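Local structure of DNA/pantothenate metabolism flavoprotein (Streptomyces sparsogenes DSM 40356, 7CFU) at residues L19-L24 with V48-E52. The protein binds FMN and probably catalyses the oxidative decarboxylation of a peptide's C-terminal cysteine, as related flavoprotein cysteine decarboxylases do. Sequence-based numbering, arbitrary orientation.
Sequences LAQVRL and VGVQE
Leu24 and Glu52 join the first two parallel strands of a Rossmann-like flavoprotein sheet where the beta-alpha-beta crossover through helix 37-48 closes. Leu24 N donates to Glu52 O at 3.1 Å, an almost straight bond that links strand 23-28 to strand 52-57, the outermost of the sheet within this chain; the Leu24 backbone bonds on to the backbone of Arg54. Next to this bond, the side chain of Val50 leaves its backbone pointing away from 19-24, yet its CG1, anti to N (chi1 -174°), lies 4.1 Å from Leu24 CB. The same methyl is 3.7 Å from Val22 O. Val22, Val48 and Val50 all rest on Leu195 of helix 187-199, while Leu24 packs on Leu44 and Val101; Val22, Leu24 and Val50 are buried, Val48 less so. Near the helix end, Leu19 CD1 meets Val48 CG1 at 4.0 Å, the two side chains crossing at a slant. Gly49, which leaves the helix with positive phi, offers its carbonyl O to the CA of Ala20 in a 3.5 Å CH...O contact. On the solvent-exposed side, the Gln51 chain runs extended past Ala20, with its CB 3.4 Å from Ala20 O. Arg23 and Glu52 lie alongside and point the same way, but Glu52 OE1 reaches the aliphatic CG of Arg23 (3.2 Å) rather than the guanidinium. That group, its plane turned 47° from that of the carboxylate, forms a salt bridge through NE with Asp100; Arg23 also makes a cation-pi contact with Trp98. Such a junction, a helix C-terminus turning through glycine into a strand beside its parallel neighbour, is characteristic of a Rossmann-like beta-alpha-beta unit.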
loop_
_atom_site.group_PDB
_atom_site.type_symbol
_atom_site.label_atom_id
_atom_site.label_comp_id
_atom_site.label_asym_id
_atom_site.label_seq_id
_atom_site.Cartn_x
_atom_site.Cartn_y
_atom_site.Cartn_z
ATOM N N LEU A 19 6.664 -25.122 42.044
ATOM C CA LEU A 19 5.994 -24.124 41.220
ATOM C C LEU A 19 6.823 -23.701 40.018
ATOM O O LEU A 19 6.295 -23.009 39.141
ATOM C CB LEU A 19 5.642 -22.886 42.047
ATOM C CG LEU A 19 4.549 -23.087 43.095
ATOM C CD1 LEU A 19 4.020 -21.745 43.592
ATOM C CD2 LEU A 19 3.432 -23.946 42.543
ATOM N N ALA A 20 8.102 -24.086 39.961
ATOM C CA ALA A 20 8.978 -23.650 38.881
ATOM C C ALA A 20 8.723 -24.388 37.575
ATOM O O ALA A 20 9.140 -23.906 36.517
ATOM C CB ALA A 20 10.441 -23.821 39.293
ATOM N N GLN A 21 8.050 -25.535 37.620
ATOM C CA GLN A 21 7.714 -26.287 36.421
ATOM C C GLN A 21 6.261 -26.100 35.993
ATOM O O GLN A 21 5.840 -26.703 35.001
ATOM C CB GLN A 21 8.005 -27.780 36.624
ATOM C CG GLN A 21 9.471 -28.116 36.891
ATOM C CD GLN A 21 9.866 -27.948 38.350
ATOM O OE1 GLN A 21 9.054 -27.543 39.186
ATOM N NE2 GLN A 21 11.119 -28.266 38.662
ATOM N N VAL A 22 5.487 -25.287 36.711
ATOM C CA VAL A 22 4.113 -25.022 36.304
ATOM C C VAL A 22 4.128 -24.104 35.089
ATOM O O VAL A 22 4.766 -23.042 35.098
ATOM C CB VAL A 22 3.311 -24.409 37.461
ATOM C CG1 VAL A 22 1.899 -24.050 37.006
ATOM C CG2 VAL A 22 3.257 -25.364 38.641
ATOM N N ARG A 23 3.438 -24.517 34.029
ATOM C CA ARG A 23 3.385 -23.744 32.793
ATOM C C ARG A 23 2.201 -22.784 32.875
ATOM O O ARG A 23 1.039 -23.210 32.878
ATOM C CB ARG A 23 3.288 -24.670 31.588
ATOM C CG ARG A 23 4.529 -25.538 31.437
ATOM C CD ARG A 23 4.405 -26.599 30.366
ATOM N NE ARG A 23 3.292 -27.515 30.581
ATOM C CZ ARG A 23 3.013 -28.544 29.783
ATOM N NH1 ARG A 23 3.780 -28.790 28.724
ATOM N NH2 ARG A 23 1.971 -29.330 30.043
ATOM N N LEU A 24 2.494 -21.490 32.964
ATOM C CA LEU A 24 1.466 -20.472 33.139
ATOM C C LEU A 24 1.168 -19.806 31.800
ATOM O O LEU A 24 2.048 -19.173 31.208
ATOM C CB LEU A 24 1.909 -19.438 34.175
ATOM C CG LEU A 24 1.047 -18.196 34.357
ATOM C CD1 LEU A 24 -0.340 -18.592 34.826
ATOM C CD2 LEU A 24 1.696 -17.279 35.369
ATOM N N VAL A 48 7.063 -15.444 43.150
ATOM C CA VAL A 48 6.420 -16.755 43.130
ATOM C C VAL A 48 7.353 -17.832 42.595
ATOM O O VAL A 48 7.260 -18.995 43.004
ATOM C CB VAL A 48 5.123 -16.685 42.308
ATOM C CG1 VAL A 48 4.375 -18.000 42.375
ATOM C CG2 VAL A 48 4.263 -15.550 42.802
ATOM N N GLY A 49 8.258 -17.480 41.686
ATOM C CA GLY A 49 9.192 -18.440 41.135
ATOM C C GLY A 49 8.736 -19.173 39.891
ATOM O O GLY A 49 9.327 -20.204 39.551
ATOM N N VAL A 50 7.711 -18.676 39.193
ATOM C CA VAL A 50 7.292 -19.301 37.945
ATOM C C VAL A 50 8.342 -19.043 36.874
ATOM O O VAL A 50 8.902 -17.943 36.777
ATOM C CB VAL A 50 5.914 -18.782 37.500
ATOM C CG1 VAL A 50 5.434 -19.563 36.289
ATOM C CG2 VAL A 50 4.916 -18.873 38.640
ATOM N N GLN A 51 8.632 -20.065 36.075
ATOM C CA GLN A 51 9.675 -19.966 35.062
ATOM C C GLN A 51 9.174 -19.944 33.627
ATOM O O GLN A 51 9.703 -19.182 32.822
ATOM C CB GLN A 51 10.680 -21.110 35.244
ATOM C CG GLN A 51 11.439 -20.997 36.558
ATOM C CD GLN A 51 12.512 -22.051 36.722
ATOM O OE1 GLN A 51 12.695 -22.916 35.863
ATOM N NE2 GLN A 51 13.216 -21.997 37.847
ATOM N N GLU A 52 8.167 -20.738 33.265
ATOM C CA GLU A 52 7.673 -20.769 31.888
ATOM C C GLU A 52 6.343 -20.016 31.832
ATOM O O GLU A 52 5.330 -20.489 32.362
ATOM C CB GLU A 52 7.507 -22.196 31.366
ATOM C CG GLU A 52 8.805 -22.977 31.222
ATOM C CD GLU A 52 8.581 -24.377 30.660
ATOM O OE1 GLU A 52 7.415 -24.765 30.426
ATOM O OE2 GLU A 52 9.576 -25.106 30.476
#